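Local coordinates for protein reducing end xylose-releasing exo-oligoxylanase (Bacillus halodurans, PDB 1WU4) that hydrolyses short xylooligosaccharides of three or more units, releasing xylose from the reducing end with inversion of anomeric configuration, at residues His259-Ser264 against Phe313-Leu318; His319-Ile324 against Trp348-Arg353. The protein carries 1 engineered substitution. All coordinates share one frame; numbering follows the deposited sequence.

Interaction 1: residues His259-Ser264 against Phe313-Leu318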
ATOM      1  N   HIS A 259       7.127  16.363  -5.860  1.00  9.18           N
ATOM      2  CA  HIS A 259       8.207  16.286  -4.884  1.00  8.73           C
ATOM      3  C   HIS A 259       8.089  15.076  -3.965  1.00  9.82           C
ATOM      4  O   HIS A 259       7.173  14.261  -4.108  1.00  8.91           O
ATOM      5  CB  HIS A 259       8.228  17.581  -4.068  1.00 11.17           C
ATOM      6  CG  HIS A 259       8.161  18.813  -4.916  1.00 10.61           C
ATOM      7  ND1 HIS A 259       9.145  19.143  -5.823  1.00 10.71           N
ATOM      8  CD2 HIS A 259       7.202  19.758  -5.042  1.00 10.42           C
ATOM      9  CE1 HIS A 259       8.792  20.238  -6.474  1.00  9.07           C
ATOM     10  NE2 HIS A 259       7.616  20.631  -6.019  1.00  9.60           N
ATOM     11  N   PHE A 260       9.037  14.947  -3.040  1.00  8.78           N
ATOM     12  CA  PHE A 260       9.024  13.837  -2.095  1.00  9.17           C
ATOM     13  C   PHE A 260       8.138  14.235  -0.929  1.00  8.64           C
ATOM     14  O   PHE A 260       8.519  15.059  -0.093  1.00 10.04           O
ATOM     15  CB  PHE A 260      10.434  13.529  -1.585  1.00  8.44           C
ATOM     16  CG  PHE A 260      10.506  12.292  -0.731  1.00  8.57           C
ATOM     17  CD1 PHE A 260      10.378  11.029  -1.305  1.00  8.67           C
ATOM     18  CD2 PHE A 260      10.680  12.386   0.644  1.00  9.08           C
ATOM     19  CE1 PHE A 260      10.423   9.880  -0.523  1.00  8.45           C
ATOM     20  CE2 PHE A 260      10.725  11.241   1.437  1.00  9.36           C
ATOM     21  CZ  PHE A 260      10.597   9.985   0.851  1.00  8.05           C
ATOM     22  N   PHE A 261       6.943  13.659  -0.889  1.00  9.14           N
ATOM     23  CA  PHE A 261       5.998  13.962   0.169  1.00  8.86           C
ATOM     24  C   PHE A 261       5.155  12.730   0.503  1.00  8.69           C
ATOM     25  O   PHE A 261       5.514  11.606   0.155  1.00 10.18           O
ATOM     26  CB  PHE A 261       5.113  15.149  -0.236  1.00 12.10           C
ATOM     27  CG  PHE A 261       4.667  16.004   0.927  1.00  9.94           C
ATOM     28  CD1 PHE A 261       3.326  16.327   1.091  1.00 11.46           C
ATOM     29  CD2 PHE A 261       5.592  16.497   1.848  1.00 10.82           C
ATOM     30  CE1 PHE A 261       2.908  17.128   2.154  1.00 14.38           C
ATOM     31  CE2 PHE A 261       5.181  17.301   2.914  1.00 12.14           C
ATOM     32  CZ  PHE A 261       3.836  17.615   3.066  1.00 11.36           C
ATOM     33  N   SER A 262       4.023  12.957   1.159  1.00  9.83           N
ATOM     34  CA  SER A 262       3.136  11.887   1.616  1.00  9.70           C
ATOM     35  C   SER A 262       3.000  10.609   0.787  1.00  8.86           C
ATOM     36  O   SER A 262       3.225   9.519   1.305  1.00 10.74           O
ATOM     37  CB  SER A 262       1.757  12.477   1.899  1.00  9.75           C
ATOM     38  OG  SER A 262       1.887  13.598   2.760  1.00 11.50           O
ATOM     39  N   ASP A 263       2.614  10.722  -0.480  1.00  8.70           N
ATOM     40  CA  ASP A 263       2.467   9.532  -1.322  1.00  8.59           C
ATOM     41  C   ASP A 263       3.780   8.761  -1.446  1.00  9.37           C
ATOM     42  O   ASP A 263       3.815   7.534  -1.314  1.00  9.21           O
ATOM     43  CB  ASP A 263       2.023   9.924  -2.738  1.00  9.83           C
ATOM     44  CG  ASP A 263       0.526  10.113  -2.867  1.00  9.99           C
ATOM     45  OD1 ASP A 263      -0.121  10.545  -1.894  1.00 11.75           O
ATOM     46  OD2 ASP A 263      -0.005   9.845  -3.968  1.00 12.23           O
ATOM     47  N   SER A 264       4.850   9.512  -1.702  1.00  7.90           N
ATOM     48  CA  SER A 264       6.199   8.989  -1.917  1.00  8.64           C
ATOM     49  C   SER A 264       6.754   8.052  -0.860  1.00  7.84           C
ATOM     50  O   SER A 264       7.529   7.150  -1.175  1.00  9.01           O
ATOM     51  CB  SER A 264       7.194  10.146  -2.056  1.00  9.08           C
ATOM     52  OG  SER A 264       6.732  11.145  -2.943  1.00  9.93           O
ATOM     53  N   PHE A 313      12.214  22.165   1.418  1.00 13.39           N
ATOM     54  CA  PHE A 313      11.194  23.208   1.400  1.00 13.28           C
ATOM     55  C   PHE A 313      11.067  23.609   2.865  1.00 11.93           C
ATOM     56  O   PHE A 313      11.538  22.890   3.746  1.00 12.72           O
ATOM     57  CB  PHE A 313       9.842  22.650   0.947  1.00 11.27           C
ATOM     58  CG  PHE A 313       9.702  22.492  -0.536  1.00 13.82           C
ATOM     59  CD1 PHE A 313       9.077  23.478  -1.293  1.00 12.36           C
ATOM     60  CD2 PHE A 313      10.164  21.347  -1.175  1.00 11.62           C
ATOM     61  CE1 PHE A 313       8.908  23.325  -2.666  1.00 14.59           C
ATOM     62  CE2 PHE A 313      10.002  21.183  -2.551  1.00 11.82           C
ATOM     63  CZ  PHE A 313       9.371  22.175  -3.298  1.00 12.63           C
ATOM     64  N   GLU A 314      10.433  24.745   3.131  1.00 12.98           N
ATOM     65  CA  GLU A 314      10.236  25.165   4.512  1.00 13.73           C
ATOM     66  C   GLU A 314       9.188  24.255   5.142  1.00 12.10           C
ATOM     67  O   GLU A 314       9.272  23.921   6.322  1.00 13.41           O
ATOM     68  CB  GLU A 314       9.746  26.612   4.580  1.00 17.98           C
ATOM     69  CG  GLU A 314      10.792  27.654   4.236  1.00 26.20           C
ATOM     70  CD  GLU A 314      10.287  29.065   4.457  1.00 33.74           C
ATOM     71  OE1 GLU A 314       9.872  29.376   5.595  1.00 38.05           O
ATOM     72  OE2 GLU A 314      10.302  29.864   3.496  1.00 37.94           O
ATOM     73  N   GLU A 315       8.205  23.852   4.343  1.00 12.26           N
ATOM     74  CA  GLU A 315       7.128  22.995   4.825  1.00 10.66           C
ATOM     75  C   GLU A 315       7.616  21.683   5.425  1.00 13.85           C
ATOM     76  O   GLU A 315       8.428  20.969   4.833  1.00 12.09           O
ATOM     77  CB  GLU A 315       6.129  22.696   3.698  1.00 12.86           C
ATOM     78  CG  GLU A 315       5.041  21.707   4.115  1.00 13.89           C
ATOM     79  CD  GLU A 315       3.971  21.499   3.060  1.00 14.77           C
ATOM     80  OE1 GLU A 315       4.275  21.601   1.852  1.00 13.73           O
ATOM     81  OE2 GLU A 315       2.816  21.212   3.444  1.00 16.88           O
ATOM     82  N   LYS A 316       7.112  21.376   6.615  1.00 12.52           N
ATOM     83  CA  LYS A 316       7.469  20.143   7.298  1.00 11.37           C
ATOM     84  C   LYS A 316       6.642  18.990   6.750  1.00 12.70           C
ATOM     85  O   LYS A 316       5.561  19.188   6.192  1.00 11.90           O
ATOM     86  CB  LYS A 316       7.189  20.259   8.800  1.00 14.13           C
ATOM     87  CG  LYS A 316       8.040  21.269   9.548  1.00 18.58           C
ATOM     88  CD  LYS A 316       9.475  20.798   9.684  1.00 22.80           C
ATOM     89  CE  LYS A 316      10.251  21.691  10.639  1.00 25.43           C
ATOM     90  NZ  LYS A 316       9.658  21.665  12.006  1.00 26.37           N
ATOM     91  N   SER A 317       7.166  17.783   6.907  1.00 11.71           N
ATOM     92  CA  SER A 317       6.449  16.589   6.498  1.00 10.40           C
ATOM     93  C   SER A 317       5.159  16.586   7.312  1.00 10.27           C
ATOM     94  O   SER A 317       5.173  16.915   8.500  1.00 11.97           O
ATOM     95  CB  SER A 317       7.274  15.350   6.844  1.00 10.60           C
ATOM     96  OG  SER A 317       6.494  14.170   6.758  1.00  9.86           O
ATOM     97  N   LEU A 318       4.048  16.228   6.680  1.00  9.80           N
ATOM     98  CA  LEU A 318       2.777  16.177   7.390  1.00  9.79           C
ATOM     99  C   LEU A 318       2.610  14.813   8.052  1.00 10.15           C
ATOM    100  O   LEU A 318       1.721  14.626   8.885  1.00 11.50           O
ATOM    101  CB  LEU A 318       1.615  16.429   6.426  1.00 13.32           C
ATOM    102  CG  LEU A 318       1.406  17.882   5.991  1.00 15.39           C
ATOM    103  CD1 LEU A 318       0.365  17.940   4.887  1.00 17.98           C
ATOM    104  CD2 LEU A 318       0.967  18.715   7.187  1.00 18.36           C
TER
HETATM  105  O   HOH W   1       4.057  14.310   4.536  1.00 11.38           O
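Phe313 turns the edge of its ring onto the imidazole of His259 in an edge-to-face pair, the ring centroids 4.8 Å apart and the planes at 57°. Phe313 CZ stands over the centre of the imidazole, 3.6 Å from His259 NE2. In His259, CG anti to the carbonyl carbon (chi1 -48°) carries the ring toward Phe313, and chi2 of -63° turns its face to it. An alanine here would remove the imidazole face and would probably leave the edge of Phe313 without its aromatic mate and its ring less firmly placed. At the corner formed by Glu314 and Glu315, the extended side chain of Glu315 crosses Phe261 at about a right angle, with OE2 3.8 Å from Phe261 CZ. Lys316 O lies in the plane of the Phe261 ring, 3.8 Å from CE2, and Ser317 CA approaches the same ring carbon. Leu318 closes the row, its CG 3.8 Å from Phe261 CZ and its CD1 against CE1. A water over the centre of one face of the Phe261 ring accepts from Leu318 N at 2.9 Å and is hydrogen-bonded to Ser262 OG at 2.9 Å. The Phe261 ring is thus met by a carboxylate, a carbonyl and a leucine; Arg305 answers the carboxylate charge by a salt bridge and makes a cation-pi contact with the ring, while the water forms a polar link between the loops, beside Asp263, the probable proton acceptor.

Interaction 2: residues His319-Ile324 against Trp348-Arg353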
ATOM      1  N   HIS A 319       3.478  13.870   7.692  1.00  9.79           N
ATOM      2  CA  HIS A 319       3.407  12.513   8.227  1.00 10.40           C
ATOM      3  C   HIS A 319       4.794  11.939   8.523  1.00 10.83           C
ATOM      4  O   HIS A 319       5.193  10.928   7.944  1.00 10.84           O
ATOM      5  CB  HIS A 319       2.674  11.616   7.223  1.00 11.21           C
ATOM      6  CG  HIS A 319       1.289  12.084   6.902  1.00 10.79           C
ATOM      7  ND1 HIS A 319       0.235  11.940   7.778  1.00 10.79           N
ATOM      8  CD2 HIS A 319       0.793  12.727   5.818  1.00 11.35           C
ATOM      9  CE1 HIS A 319      -0.851  12.474   7.247  1.00 11.04           C
ATOM     10  NE2 HIS A 319      -0.539  12.958   6.058  1.00 13.81           N
ATOM     11  N   PRO A 320       5.539  12.568   9.446  1.00  9.97           N
ATOM     12  CA  PRO A 320       6.882  12.090   9.790  1.00  9.81           C
ATOM     13  C   PRO A 320       6.930  10.672  10.361  1.00 10.35           C
ATOM     14  O   PRO A 320       7.885   9.938  10.112  1.00 10.17           O
ATOM     15  CB  PRO A 320       7.393  13.152  10.765  1.00 11.22           C
ATOM     16  CG  PRO A 320       6.132  13.706  11.371  1.00 10.16           C
ATOM     17  CD  PRO A 320       5.212  13.799  10.186  1.00 12.69           C
ATOM     18  N   VAL A 321       5.911  10.286  11.124  1.00  9.87           N
ATOM     19  CA  VAL A 321       5.875   8.938  11.689  1.00  9.69           C
ATOM     20  C   VAL A 321       5.719   7.930  10.545  1.00  9.72           C
ATOM     21  O   VAL A 321       6.355   6.877  10.544  1.00 10.10           O
ATOM     22  CB  VAL A 321       4.716   8.787  12.711  1.00  9.74           C
ATOM     23  CG1 VAL A 321       4.563   7.329  13.127  1.00 13.09           C
ATOM     24  CG2 VAL A 321       5.005   9.644  13.939  1.00 12.35           C
ATOM     25  N   GLY A 322       4.882   8.263   9.566  1.00  9.30           N
ATOM     26  CA  GLY A 322       4.703   7.384   8.425  1.00  9.27           C
ATOM     27  C   GLY A 322       6.009   7.260   7.653  1.00  7.95           C
ATOM     28  O   GLY A 322       6.357   6.177   7.184  1.00  9.86           O
ATOM     29  N   LEU A 323       6.732   8.368   7.511  1.00  9.30           N
ATOM     30  CA  LEU A 323       8.010   8.342   6.806  1.00  8.79           C
ATOM     31  C   LEU A 323       8.979   7.407   7.538  1.00 10.34           C
ATOM     32  O   LEU A 323       9.647   6.587   6.911  1.00 10.11           O
ATOM     33  CB  LEU A 323       8.585   9.761   6.699  1.00 10.44           C
ATOM     34  CG  LEU A 323       9.966   9.924   6.048  1.00  9.27           C
ATOM     35  CD1 LEU A 323      10.023   9.178   4.718  1.00 10.98           C
ATOM     36  CD2 LEU A 323      10.252  11.405   5.842  1.00 10.73           C
ATOM     37  N   ILE A 324       9.047   7.528   8.862  1.00  9.93           N
ATOM     38  CA  ILE A 324       9.918   6.671   9.664  1.00  9.81           C
ATOM     39  C   ILE A 324       9.559   5.202   9.440  1.00  9.29           C
ATOM     40  O   ILE A 324      10.432   4.363   9.215  1.00 10.48           O
ATOM     41  CB  ILE A 324       9.784   6.998  11.174  1.00  9.65           C
ATOM     42  CG1 ILE A 324      10.399   8.366  11.467  1.00 11.01           C
ATOM     43  CG2 ILE A 324      10.439   5.904  12.017  1.00 10.28           C
ATOM     44  CD1 ILE A 324      10.195   8.832  12.899  1.00 11.02           C
ATOM     45  N   TRP A 348      11.212   1.400  16.085  1.00 10.34           N
ATOM     46  CA  TRP A 348      10.842   0.765  17.344  1.00 11.11           C
ATOM     47  C   TRP A 348      10.654   1.816  18.437  1.00 12.91           C
ATOM     48  O   TRP A 348       9.757   1.704  19.275  1.00 11.89           O
ATOM     49  CB  TRP A 348      11.915  -0.242  17.771  1.00 11.04           C
ATOM     50  CG  TRP A 348      11.535  -1.037  18.988  1.00 10.14           C
ATOM     51  CD1 TRP A 348      11.722  -0.687  20.295  1.00 13.41           C
ATOM     52  CD2 TRP A 348      10.875  -2.307  19.002  1.00 11.12           C
ATOM     53  NE1 TRP A 348      11.219  -1.665  21.124  1.00 13.22           N
ATOM     54  CE2 TRP A 348      10.693  -2.669  20.356  1.00 11.53           C
ATOM     55  CE3 TRP A 348      10.418  -3.176  18.001  1.00 12.09           C
ATOM     56  CZ2 TRP A 348      10.072  -3.866  20.736  1.00 12.79           C
ATOM     57  CZ3 TRP A 348       9.802  -4.367  18.380  1.00 12.30           C
ATOM     58  CH2 TRP A 348       9.636  -4.699  19.738  1.00 12.11           C
ATOM     59  N   ASN A 349      11.491   2.847  18.409  1.00 11.29           N
ATOM     60  CA  ASN A 349      11.430   3.905  19.407  1.00 11.99           C
ATOM     61  C   ASN A 349      10.469   5.040  19.064  1.00 11.64           C
ATOM     62  O   ASN A 349      10.493   6.092  19.703  1.00 15.26           O
ATOM     63  CB  ASN A 349      12.836   4.458  19.643  1.00 13.37           C
ATOM     64  CG  ASN A 349      13.767   3.423  20.247  1.00 18.12           C
ATOM     65  OD1 ASN A 349      14.871   3.198  19.751  1.00 27.09           O
ATOM     66  ND2 ASN A 349      13.327   2.793  21.328  1.00 22.08           N
ATOM     67  N   THR A 350       9.628   4.823  18.059  1.00 11.68           N
ATOM     68  CA  THR A 350       8.649   5.823  17.646  1.00 13.37           C
ATOM     69  C   THR A 350       7.243   5.305  17.930  1.00 10.73           C
ATOM     70  O   THR A 350       6.810   4.321  17.338  1.00 11.37           O
ATOM     71  CB  THR A 350       8.751   6.126  16.135  1.00 11.91           C
ATOM     72  OG1 THR A 350      10.062   6.608  15.825  1.00 13.86           O
ATOM     73  CG2 THR A 350       7.724   7.177  15.730  1.00 13.53           C
ATOM     74  N   PRO A 351       6.518   5.946  18.860  1.00 11.67           N
ATOM     75  CA  PRO A 351       5.158   5.488  19.165  1.00 11.72           C
ATOM     76  C   PRO A 351       4.186   5.794  18.025  1.00 12.40           C
ATOM     77  O   PRO A 351       4.442   6.675  17.202  1.00 12.71           O
ATOM     78  CB  PRO A 351       4.804   6.273  20.428  1.00 14.34           C
ATOM     79  CG  PRO A 351       6.139   6.522  21.069  1.00 17.39           C
ATOM     80  CD  PRO A 351       6.993   6.894  19.881  1.00 13.63           C
ATOM     81  N   VAL A 352       3.075   5.066  17.971  1.00 12.23           N
ATOM     82  CA  VAL A 352       2.087   5.330  16.933  1.00 13.43           C
ATOM     83  C   VAL A 352       1.608   6.768  17.122  1.00 16.55           C
ATOM     84  O   VAL A 352       1.649   7.305  18.233  1.00 14.33           O
ATOM     85  CB  VAL A 352       0.876   4.374  17.027  1.00 14.64           C
ATOM     86  CG1 VAL A 352       1.325   2.939  16.807  1.00 15.46           C
ATOM     87  CG2 VAL A 352       0.198   4.518  18.374  1.00 16.23           C
ATOM     88  N   ARG A 353       1.166   7.396  16.041  1.00 13.27           N
ATOM     89  CA  ARG A 353       0.703   8.773  16.113  1.00 12.66           C
ATOM     90  C   ARG A 353      -0.626   8.900  16.843  1.00 11.77           C
ATOM     91  O   ARG A 353      -1.484   8.023  16.761  1.00 13.38           O
ATOM     92  CB  ARG A 353       0.570   9.362  14.706  1.00 10.78           C
ATOM     93  CG  ARG A 353       0.169  10.834  14.689  1.00 13.34           C
ATOM     94  CD  ARG A 353       0.146  11.404  13.274  1.00 12.48           C
ATOM     95  NE  ARG A 353      -0.165  12.831  13.269  1.00 14.71           N
ATOM     96  CZ  ARG A 353      -0.024  13.626  12.212  1.00 16.86           C
ATOM     97  NH1 ARG A 353      -0.333  14.913  12.301  1.00 15.67           N
ATOM     98  NH2 ARG A 353       0.429  13.134  11.067  1.00 14.46           N
TER
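His319 and Arg353 meet at their polar ends, with His319 ND1 3.5 Å from Arg353 NH2 and the ring and guanidinium planes turned 59° apart. The imidazole nitrogen lies near the guanidinium plane, at its edge. A shared third partner explains the approach, since Asp361 OD2 is hydrogen-bonded to His319 ND1 and salt-bridged to Arg353 NH2. Arg353 reaches this point with its chain extended from CG to NE (CG anti to the backbone N, chi1 -176°). His319 is the N-cap residue of helix 320-329, and its carbonyl O receives the first-turn bond from Leu323 N at 3.0 Å. Within the first turn, Val321 supplies the apolar centre. Both of its methyls face the methyl of Thr350, CG1 and CG2 each 4.1 Å from Thr350 CG2, and the two side chains slide past each other in opposite directions. Val321 CG1 also approaches Pro351 O. Gly322 N donates to Asp361 OD1, so the aspartate grips the helix start with its other oxygen. Ile324 then comes tip to tip with Thr350, its CD1 3.7 Å from OG1, a hydroxyl whose hydrogen-bonding partner is Leu346 O in the preceding helix. These contacts seat the first turn of one helix against the connection between helices 340-348 and 358-372, an interhelical junction of the (alpha/alpha)6 barrel of glycoside hydrolase family 8; its His319 end lies about 8 Å, side chain to side chain, from Asp263, probably the proton acceptor.

How the interactions relate
Interactions 1 and 2 follow in series along the chain, their centres about 15 Å apart, and both lie within the family 8 region. They adjoin where Leu318 ends one segment and His319 begins the next: the loop 313-318 runs directly into helix 320-329. Three contacts join them: a probable hydrogen bond from Arg353 NH2 to Leu318 O (2.9 Å), Ser262 OG packed on His319 CD2, and Phe260 on Leu323. The loop before helix 265-278, which carries Asp263, is thereby linked through the start of helix 320-329 to the connection leading into helix 358-372, so that parts of the barrel distant in sequence meet beside the probable proton acceptor.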